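Local atomic coordinates of Lin1889 protein (Listeria innocua Clip11262, PDB entry 3B57), a protein that is of unknown function but binds a magnesium ion through an HD domain and is therefore probably a metal-dependent phosphohydrolase. Residues S9-W13 and T75-W79; G45-I51 and I114-V119; L158-Y162 and F191-E196. All coordinates share one frame. Residue numbers count along the deposited sequence, not the author numbering.

Contact 1 of 3, residues S9-W13 and T75-W79; sequences SAKNW and TLINW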
loop_
_atom_site.group_PDB
_atom_site.type_symbol
_atom_site.label_atom_id
_atom_site.label_comp_id
_atom_site.label_asym_id
_atom_site.label_seq_id
_atom_site.Cartn_x
_atom_site.Cartn_y
_atom_site.Cartn_z
ATOM N N SER A 9 27.033 -18.954 -2.334
ATOM C CA SER A 9 26.664 -19.430 -3.658
ATOM C C SER A 9 25.145 -19.414 -3.831
ATOM O O SER A 9 24.620 -18.883 -4.809
ATOM C CB SER A 9 27.212 -20.846 -3.847
ATOM O OG SER A 9 26.778 -21.420 -5.071
ATOM N N ALA A 10 24.447 -20.004 -2.865
ATOM C CA ALA A 10 22.993 -20.055 -2.885
ATOM C C ALA A 10 22.463 -18.630 -2.963
ATOM O O ALA A 10 21.543 -18.331 -3.721
ATOM C CB ALA A 10 22.478 -20.737 -1.625
ATOM N N LYS A 11 23.063 -17.753 -2.174
ATOM C CA LYS A 11 22.661 -16.359 -2.145
ATOM C C LYS A 11 22.783 -15.741 -3.536
ATOM O O LYS A 11 21.821 -15.177 -4.049
ATOM C CB LYS A 11 23.529 -15.609 -1.135
ATOM C CG LYS A 11 22.938 -14.345 -0.555
ATOM C CD LYS A 11 23.705 -13.990 0.711
ATOM C CE LYS A 11 24.034 -12.510 0.804
ATOM N NZ LYS A 11 25.222 -12.305 1.695
ATOM N N ASN A 12 23.953 -15.863 -4.154
ATOM C CA ASN A 12 24.170 -15.294 -5.487
ATOM C C ASN A 12 23.321 -15.936 -6.579
ATOM O O ASN A 12 22.994 -15.291 -7.574
ATOM C CB ASN A 12 25.654 -15.370 -5.859
ATOM C CG ASN A 12 26.469 -14.263 -5.209
ATOM O OD1 ASN A 12 26.413 -13.102 -5.624
ATOM N ND2 ASN A 12 27.216 -14.613 -4.170
ATOM N N TRP A 13 22.964 -17.201 -6.384
ATOM C CA TRP A 13 22.142 -17.924 -7.343
ATOM C C TRP A 13 20.697 -17.410 -7.295
ATOM O O TRP A 13 20.121 -17.098 -8.331
ATOM C CB TRP A 13 22.212 -19.431 -7.051
ATOM C CG TRP A 13 21.378 -20.292 -7.956
ATOM C CD1 TRP A 13 21.074 -20.048 -9.254
ATOM C CD2 TRP A 13 20.762 -21.549 -7.629
ATOM N NE1 TRP A 13 20.302 -21.066 -9.765
ATOM C CE2 TRP A 13 20.096 -22.000 -8.788
ATOM C CE3 TRP A 13 20.709 -22.334 -6.471
ATOM C CZ2 TRP A 13 19.379 -23.203 -8.827
ATOM C CZ3 TRP A 13 19.997 -23.534 -6.507
ATOM C CH2 TRP A 13 19.342 -23.953 -7.680
ATOM N N THR A 75 15.660 -29.736 -8.807
ATOM C CA THR A 75 16.786 -28.888 -9.203
ATOM C C THR A 75 17.599 -28.471 -7.979
ATOM O O THR A 75 18.833 -28.473 -8.001
ATOM C CB THR A 75 16.296 -27.629 -9.921
ATOM O OG1 THR A 75 15.604 -28.010 -11.115
ATOM C CG2 THR A 75 17.467 -26.727 -10.278
ATOM N N LEU A 76 16.894 -28.107 -6.913
ATOM C CA LEU A 76 17.554 -27.714 -5.680
ATOM C C LEU A 76 18.359 -28.897 -5.146
ATOM O O LEU A 76 19.559 -28.771 -4.868
ATOM C CB LEU A 76 16.530 -27.266 -4.625
ATOM C CG LEU A 76 15.861 -25.896 -4.799
ATOM C CD1 LEU A 76 14.836 -25.657 -3.696
ATOM C CD2 LEU A 76 16.923 -24.813 -4.777
ATOM N N ILE A 77 17.708 -30.050 -5.009
ATOM C CA ILE A 77 18.409 -31.222 -4.497
ATOM C C ILE A 77 19.718 -31.387 -5.258
ATOM O O ILE A 77 20.789 -31.530 -4.664
ATOM C CB ILE A 77 17.571 -32.501 -4.640
ATOM C CG1 ILE A 77 16.187 -32.270 -4.042
ATOM C CG2 ILE A 77 18.266 -33.641 -3.912
ATOM C CD1 ILE A 77 15.283 -33.475 -4.049
ATOM N N ASN A 78 19.622 -31.341 -6.579
ATOM C CA ASN A 78 20.791 -31.462 -7.427
ATOM C C ASN A 78 21.861 -30.459 -7.034
ATOM O O ASN A 78 22.988 -30.826 -6.701
ATOM C CB ASN A 78 20.389 -31.236 -8.874
ATOM C CG ASN A 78 20.644 -32.438 -9.718
ATOM O OD1 ASN A 78 21.753 -32.629 -10.214
ATOM N ND2 ASN A 78 19.626 -33.289 -9.860
ATOM N N TRP A 79 21.493 -29.186 -7.078
ATOM C CA TRP A 79 22.416 -28.125 -6.727
ATOM C C TRP A 79 23.027 -28.435 -5.359
ATOM O O TRP A 79 24.206 -28.180 -5.128
ATOM C CB TRP A 79 21.680 -26.781 -6.681
ATOM C CG TRP A 79 22.582 -25.608 -6.453
ATOM C CD1 TRP A 79 23.225 -24.875 -7.401
ATOM C CD2 TRP A 79 22.995 -25.080 -5.188
ATOM N NE1 TRP A 79 24.020 -23.923 -6.807
ATOM C CE2 TRP A 79 23.897 -24.031 -5.447
ATOM C CE3 TRP A 79 22.689 -25.397 -3.860
ATOM C CZ2 TRP A 79 24.504 -23.292 -4.419
ATOM C CZ3 TRP A 79 23.291 -24.665 -2.841
ATOM C CH2 TRP A 79 24.188 -23.627 -3.126
#

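Contact 2 of 3, residues G45-I51 and I114-V119; sequences GGDLFTI and IEEKIV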
loop_
_atom_site.group_PDB
_atom_site.type_symbol
_atom_site.label_atom_id
_atom_site.label_comp_id
_atom_site.label_asym_id
_atom_site.label_seq_id
_atom_site.Cartn_x
_atom_site.Cartn_y
_atom_site.Cartn_z
ATOM N N GLY A 45 17.705 -20.555 18.567
ATOM C CA GLY A 45 18.518 -21.718 18.263
ATOM C C GLY A 45 18.160 -22.461 16.987
ATOM O O GLY A 45 17.314 -22.005 16.218
ATOM N N GLY A 46 18.817 -23.602 16.767
ATOM C CA GLY A 46 18.581 -24.420 15.588
ATOM C C GLY A 46 19.800 -24.452 14.682
ATOM O O GLY A 46 20.741 -23.688 14.886
ATOM N N ASP A 47 19.785 -25.338 13.687
ATOM C CA ASP A 47 20.884 -25.476 12.722
ATOM C C ASP A 47 20.846 -24.270 11.780
ATOM O O ASP A 47 20.100 -24.258 10.793
ATOM C CB ASP A 47 20.703 -26.775 11.909
ATOM C CG ASP A 47 21.940 -27.154 11.073
ATOM O OD1 ASP A 47 22.590 -26.243 10.490
ATOM O OD2 ASP A 47 22.241 -28.379 10.986
ATOM N N LEU A 48 21.665 -23.268 12.077
ATOM C CA LEU A 48 21.715 -22.050 11.275
ATOM C C LEU A 48 21.918 -22.293 9.775
ATOM O O LEU A 48 21.329 -21.608 8.932
ATOM C CB LEU A 48 22.816 -21.126 11.812
ATOM C CG LEU A 48 23.002 -19.745 11.175
ATOM C CD1 LEU A 48 21.697 -18.954 11.231
ATOM C CD2 LEU A 48 24.102 -19.009 11.907
ATOM N N PHE A 49 22.753 -23.267 9.438
ATOM C CA PHE A 49 23.025 -23.577 8.038
ATOM C C PHE A 49 21.805 -24.189 7.374
ATOM O O PHE A 49 21.485 -23.908 6.218
ATOM C CB PHE A 49 24.203 -24.544 7.935
ATOM C CG PHE A 49 24.490 -24.997 6.539
ATOM C CD1 PHE A 49 24.185 -26.293 6.140
ATOM C CD2 PHE A 49 25.052 -24.123 5.617
ATOM C CE1 PHE A 49 24.435 -26.717 4.838
ATOM C CE2 PHE A 49 25.306 -24.534 4.316
ATOM C CZ PHE A 49 24.996 -25.838 3.924
ATOM N N THR A 50 21.128 -25.042 8.118
ATOM C CA THR A 50 19.951 -25.690 7.600
ATOM C C THR A 50 18.829 -24.658 7.378
ATOM O O THR A 50 18.055 -24.760 6.417
ATOM C CB THR A 50 19.537 -26.810 8.573
ATOM O OG1 THR A 50 19.663 -28.069 7.906
ATOM C CG2 THR A 50 18.122 -26.627 9.078
ATOM N N ILE A 51 18.785 -23.657 8.264
ATOM C CA ILE A 51 17.806 -22.559 8.250
ATOM C C ILE A 51 18.094 -21.554 7.140
ATOM O O ILE A 51 17.215 -21.207 6.355
ATOM C CB ILE A 51 17.832 -21.798 9.619
ATOM C CG1 ILE A 51 17.212 -22.685 10.714
ATOM C CG2 ILE A 51 17.133 -20.436 9.504
ATOM C CD1 ILE A 51 17.498 -22.226 12.135
ATOM N N ILE A 114 12.308 -26.775 15.336
ATOM C CA ILE A 114 12.451 -25.335 15.487
ATOM C C ILE A 114 12.876 -24.689 14.178
ATOM O O ILE A 114 12.438 -23.583 13.856
ATOM C CB ILE A 114 13.459 -24.947 16.577
ATOM C CG1 ILE A 114 13.302 -23.452 16.883
ATOM C CG2 ILE A 114 14.880 -25.210 16.107
ATOM C CD1 ILE A 114 13.542 -23.084 18.330
ATOM N N GLU A 115 13.729 -25.370 13.417
ATOM C CA GLU A 115 14.168 -24.820 12.139
ATOM C C GLU A 115 12.939 -24.551 11.263
ATOM O O GLU A 115 12.832 -23.499 10.638
ATOM C CB GLU A 115 15.123 -25.782 11.419
ATOM C CG GLU A 115 16.517 -25.920 12.041
ATOM C CD GLU A 115 16.605 -26.982 13.141
ATOM O OE1 GLU A 115 15.676 -27.824 13.259
ATOM O OE2 GLU A 115 17.622 -26.980 13.883
ATOM N N GLU A 116 12.005 -25.496 11.222
ATOM C CA GLU A 116 10.807 -25.289 10.426
ATOM C C GLU A 116 9.970 -24.147 10.999
ATOM O O GLU A 116 9.258 -23.458 10.270
ATOM C CB GLU A 116 9.979 -26.569 10.365
ATOM C CG GLU A 116 10.747 -27.741 9.806
ATOM C CD GLU A 116 9.969 -29.038 9.901
ATOM O OE1 GLU A 116 9.418 -29.329 10.990
ATOM O OE2 GLU A 116 9.920 -29.780 8.894
ATOM N N LYS A 117 10.055 -23.941 12.307
ATOM C CA LYS A 117 9.304 -22.862 12.935
ATOM C C LYS A 117 9.920 -21.513 12.606
ATOM O O LYS A 117 9.217 -20.594 12.193
ATOM C CB LYS A 117 9.264 -23.050 14.443
ATOM C CG LYS A 117 8.336 -24.154 14.869
ATOM C CD LYS A 117 8.454 -24.383 16.355
ATOM C CE LYS A 117 7.310 -25.233 16.842
ATOM N NZ LYS A 117 6.003 -24.535 16.599
ATOM N N ILE A 118 11.230 -21.397 12.785
ATOM C CA ILE A 118 11.917 -20.153 12.488
ATOM C C ILE A 118 11.594 -19.648 11.079
ATOM O O ILE A 118 11.009 -18.580 10.935
ATOM C CB ILE A 118 13.439 -20.319 12.590
ATOM C CG1 ILE A 118 13.808 -21.033 13.891
ATOM C CG2 ILE A 118 14.114 -18.963 12.495
ATOM C CD1 ILE A 118 13.363 -20.314 15.136
ATOM N N VAL A 119 11.965 -20.412 10.048
ATOM C CA VAL A 119 11.739 -20.000 8.657
ATOM C C VAL A 119 10.310 -19.602 8.390
ATOM O O VAL A 119 10.037 -18.556 7.788
ATOM C CB VAL A 119 12.126 -21.100 7.650
ATOM C CG1 VAL A 119 11.660 -20.716 6.253
ATOM C CG2 VAL A 119 13.630 -21.275 7.646
#

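Contact 3 of 3, residues L158-Y162 and F191-E196; sequences LQHFY and FIQALE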
loop_
_atom_site.group_PDB
_atom_site.type_symbol
_atom_site.label_atom_id
_atom_site.label_comp_id
_atom_site.label_asym_id
_atom_site.label_seq_id
_atom_site.Cartn_x
_atom_site.Cartn_y
_atom_site.Cartn_z
ATOM N N LEU A 158 -8.752 -3.990 2.628
ATOM C CA LEU A 158 -8.894 -3.627 4.035
ATOM C C LEU A 158 -9.321 -4.831 4.853
ATOM O O LEU A 158 -8.776 -5.075 5.919
ATOM C CB LEU A 158 -9.932 -2.515 4.242
ATOM C CG LEU A 158 -10.258 -2.221 5.726
ATOM C CD1 LEU A 158 -9.146 -1.401 6.347
ATOM C CD2 LEU A 158 -11.581 -1.470 5.856
ATOM N N GLN A 159 -10.292 -5.588 4.354
ATOM C CA GLN A 159 -10.785 -6.746 5.088
ATOM C C GLN A 159 -9.716 -7.823 5.271
ATOM O O GLN A 159 -9.705 -8.533 6.281
ATOM C CB GLN A 159 -12.018 -7.333 4.397
ATOM C CG GLN A 159 -12.801 -8.304 5.284
ATOM C CD GLN A 159 -13.216 -7.690 6.625
ATOM O OE1 GLN A 159 -13.273 -8.378 7.652
ATOM N NE2 GLN A 159 -13.515 -6.391 6.615
ATOM N N HIS A 160 -8.820 -7.936 4.297
ATOM C CA HIS A 160 -7.738 -8.904 4.380
ATOM C C HIS A 160 -6.955 -8.656 5.686
ATOM O O HIS A 160 -6.435 -9.590 6.304
ATOM C CB HIS A 160 -6.836 -8.770 3.151
ATOM C CG HIS A 160 -5.731 -9.776 3.104
ATOM N ND1 HIS A 160 -5.958 -11.134 3.169
ATOM C CD2 HIS A 160 -4.388 -9.622 3.048
ATOM C CE1 HIS A 160 -4.802 -11.773 3.158
ATOM N NE2 HIS A 160 -3.833 -10.878 3.086
ATOM N N PHE A 161 -6.882 -7.397 6.114
ATOM C CA PHE A 161 -6.193 -7.075 7.361
ATOM C C PHE A 161 -6.912 -7.663 8.570
ATOM O O PHE A 161 -6.278 -8.104 9.524
ATOM C CB PHE A 161 -6.060 -5.560 7.556
ATOM C CG PHE A 161 -4.946 -4.938 6.758
ATOM C CD1 PHE A 161 -5.063 -4.769 5.386
ATOM C CD2 PHE A 161 -3.773 -4.527 7.380
ATOM C CE1 PHE A 161 -4.026 -4.201 4.654
ATOM C CE2 PHE A 161 -2.739 -3.959 6.647
ATOM C CZ PHE A 161 -2.866 -3.797 5.289
ATOM N N TYR A 162 -8.238 -7.664 8.541
ATOM C CA TYR A 162 -8.991 -8.216 9.655
ATOM C C TYR A 162 -9.098 -9.740 9.609
ATOM O O TYR A 162 -9.260 -10.386 10.643
ATOM C CB TYR A 162 -10.383 -7.597 9.695
ATOM C CG TYR A 162 -10.376 -6.155 10.141
ATOM C CD1 TYR A 162 -9.882 -5.790 11.401
ATOM C CD2 TYR A 162 -10.860 -5.147 9.311
ATOM C CE1 TYR A 162 -9.875 -4.453 11.815
ATOM C CE2 TYR A 162 -10.853 -3.814 9.716
ATOM C CZ TYR A 162 -10.363 -3.478 10.959
ATOM O OH TYR A 162 -10.355 -2.168 11.353
ATOM N N PHE A 191 -2.002 2.253 11.181
ATOM C CA PHE A 191 -2.341 2.478 9.789
ATOM C C PHE A 191 -3.827 2.197 9.567
ATOM O O PHE A 191 -4.542 3.040 9.024
ATOM C CB PHE A 191 -1.485 1.598 8.880
ATOM C CG PHE A 191 -1.936 1.600 7.458
ATOM C CD1 PHE A 191 -2.627 0.508 6.934
ATOM C CD2 PHE A 191 -1.751 2.720 6.662
ATOM C CE1 PHE A 191 -3.137 0.533 5.635
ATOM C CE2 PHE A 191 -2.257 2.757 5.364
ATOM C CZ PHE A 191 -2.956 1.656 4.851
ATOM N N ILE A 192 -4.297 1.024 9.993
ATOM C CA ILE A 192 -5.710 0.684 9.833
ATOM C C ILE A 192 -6.643 1.717 10.472
ATOM O O ILE A 192 -7.561 2.225 9.817
ATOM C CB ILE A 192 -6.033 -0.718 10.399
ATOM C CG1 ILE A 192 -5.411 -1.771 9.498
ATOM C CG2 ILE A 192 -7.543 -0.936 10.439
ATOM C CD1 ILE A 192 -5.779 -1.582 8.025
ATOM N N GLN A 193 -6.417 2.027 11.742
ATOM C CA GLN A 193 -7.249 3.010 12.403
ATOM C C GLN A 193 -7.329 4.237 11.510
ATOM O O GLN A 193 -8.409 4.629 11.085
ATOM C CB GLN A 193 -6.661 3.361 13.763
ATOM C CG GLN A 193 -6.618 2.162 14.684
ATOM C CD GLN A 193 -5.918 2.446 15.999
ATOM O OE1 GLN A 193 -6.256 3.412 16.692
ATOM N NE2 GLN A 193 -4.938 1.603 16.358
ATOM N N ALA A 194 -6.175 4.808 11.191
ATOM C CA ALA A 194 -6.114 5.988 10.342
ATOM C C ALA A 194 -6.824 5.796 9.002
ATOM O O ALA A 194 -7.422 6.733 8.484
ATOM C CB ALA A 194 -4.659 6.384 10.108
ATOM N N LEU A 195 -6.769 4.594 8.432
ATOM C CA LEU A 195 -7.428 4.376 7.148
ATOM C C LEU A 195 -8.929 4.561 7.311
ATOM O O LEU A 195 -9.502 5.504 6.772
ATOM C CB LEU A 195 -7.143 2.966 6.593
ATOM C CG LEU A 195 -7.115 2.801 5.054
ATOM C CD1 LEU A 195 -7.385 1.356 4.644
ATOM C CD2 LEU A 195 -8.143 3.706 4.433
ATOM N N GLU A 196 -9.557 3.671 8.077
ATOM C CA GLU A 196 -11.006 3.712 8.294
ATOM C C GLU A 196 -11.519 5.073 8.723
ATOM O O GLU A 196 -12.700 5.386 8.559
ATOM C CB GLU A 196 -11.416 2.674 9.332
ATOM C CG GLU A 196 -11.192 1.265 8.866
ATOM C CD GLU A 196 -11.549 0.237 9.917
ATOM O OE1 GLU A 196 -11.199 0.448 11.102
ATOM O OE2 GLU A 196 -12.167 -0.791 9.556
#

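Contact 1 of 3, residues S9-W13 and T75-W79
Two helices of an all-helical HD-domain protein, 3-15 and 71-82, are bridged here by an offset stack of two tryptophans. The segment axes stay 13.0 Å apart at closest approach, their N-to-C directions are 141° apart, roughly antiparallel, and the wide gap is filled by an indole from each side; the closest CA pair, Ala-10 and Trp-79, is still 9.0 Å apart. Ser-9 comes first, its OG lying near the plane of the Trp-79 ring, at the edge, 3.0 Å from CZ2. Ala-10 follows with its CB 3.7 Å from Trp-79 CH2; the same methyl also rests on Leu-53 and Phe-57 of helix 48-57, which underlies both helices, since Leu-76 touches Phe-57 too. One turn after Ser-9, Trp-13 gives the main overlap. Its six-membered ring lies over the five-membered ring of Trp-79, with centroids 4.1 Å apart and planes inclined by 20°, an offset (parallel-displaced) stack. Trp-79 also makes a cation-pi interaction with Lys-83. Around Trp-13, Thr-75 CG2 sits at the ring edge, 4.2 Å from Trp-13 CH2, while Trp-13 CZ3 lies 3.8 Å from Leu-76 CD2 and 3.3 Å from Trp-79 CG.

Contact 2 of 3, residues G45-I51 and I114-V119
Within the HD domain, the N-terminal end of helix 48-57 is fastened to the first turns of helix 114-125 by a glutamate that binds a backbone amide, with a strip of aliphatic packing beyond it. Ile-114 begins the contact: its CG2 lies 3.8 Å from Gly-46 CA and 4.0 Å from Gly-45 O, against the turn that follows helix 27-44. The approach is tight, because an ideal CB on Gly-46 would fall 3.1 Å from Ile-114 CG2 and 3.2 Å from Glu-115 OE2; the backbone angles of Gly-46 (114°/169°) independently call for glycine. Glu-115 is the central residue. Its OE2 accepts a hydrogen bond from Asp-47 N at 2.7 Å, with an N-H...O angle of 165°, while its CG packs 3.4 Å from Thr-50 CG2 and 3.6 Å from Ile-51 CG1. Asp-47 is the N-cap of helix 48-57, so its amide is held by Glu-115 while its own OD1 accepts from Thr-50 N at 3.0 Å. One turn further, Ile-118 CG1 meets Ile-51 CD1 at 4.3 Å, and Ile-118 also touches Ile-40 and Glu-44 of helix 27-44. Val-119 closes the walk nearest the metal centre: its side chain is about 5 Å from those of the magnesium ligands His-58 and Asp-123, each farther along one of these two helices or just past its end. Val-119 CG2 packs 3.8 Å from Ile-51 O and 4.1 Å from Ile-51 CG2.

Contact 3 of 3, residues L158-Y162 and F191-E196
Phe-161 presents one ring face to Ile-192, whose CD1 stands 3.9 Å from the ring centroid and 25° off the normal, a CH-pi contact. That same methyl lies 3.8 Å from Leu-158 CD1, so Ile-192 CD1 sits in the notch formed by Leu-158 and Phe-161, set one turn apart on helix 157-171. Leu-158 CD1 continues to Leu-195 CD1 at 3.7 Å. On the more exposed flank, Tyr-162 OH lies 3.2 Å from Ile-192 CG2 and 2.8 Å from Glu-196 OE1, bringing the phenol and carboxylate together beside the apolar layer. The segment axes are 11.5 Å apart at closest approach, with N-to-C directions 140° apart, 40° from antiparallel, and the space between helices 157-171 and 182-198 is filled by large side chains. Helix 129-140 adjoins the pair, with Ile-133 touching both Phe-161 and Phe-191; Phe-191 and Leu-195 of helix 182-198 also pack on Ala-130 of the second subunit, so this helical layer reaches the dimer interface.

From the N terminus, helix 3-15 supplies the first half of contact 1, which closes only at helix 71-82, 62 residues on. Contact 2 opens inside that loop, at 45-51, and closes beyond it at 114-119, so the two cross. Helix 48-57 joins them: its start contributes to contact 2 and its later residues touch both helices of contact 1. The centres of contacts 1 and 2 are about 18 Å apart. Contact 3 follows in series, a shorter loop with ends 29 residues apart near the C terminus. Its centre is about 39 Å and 33 Å from theirs, on the opposite side of the chain's centre. The first two tie helices around the metal site, the third the C-terminal pair.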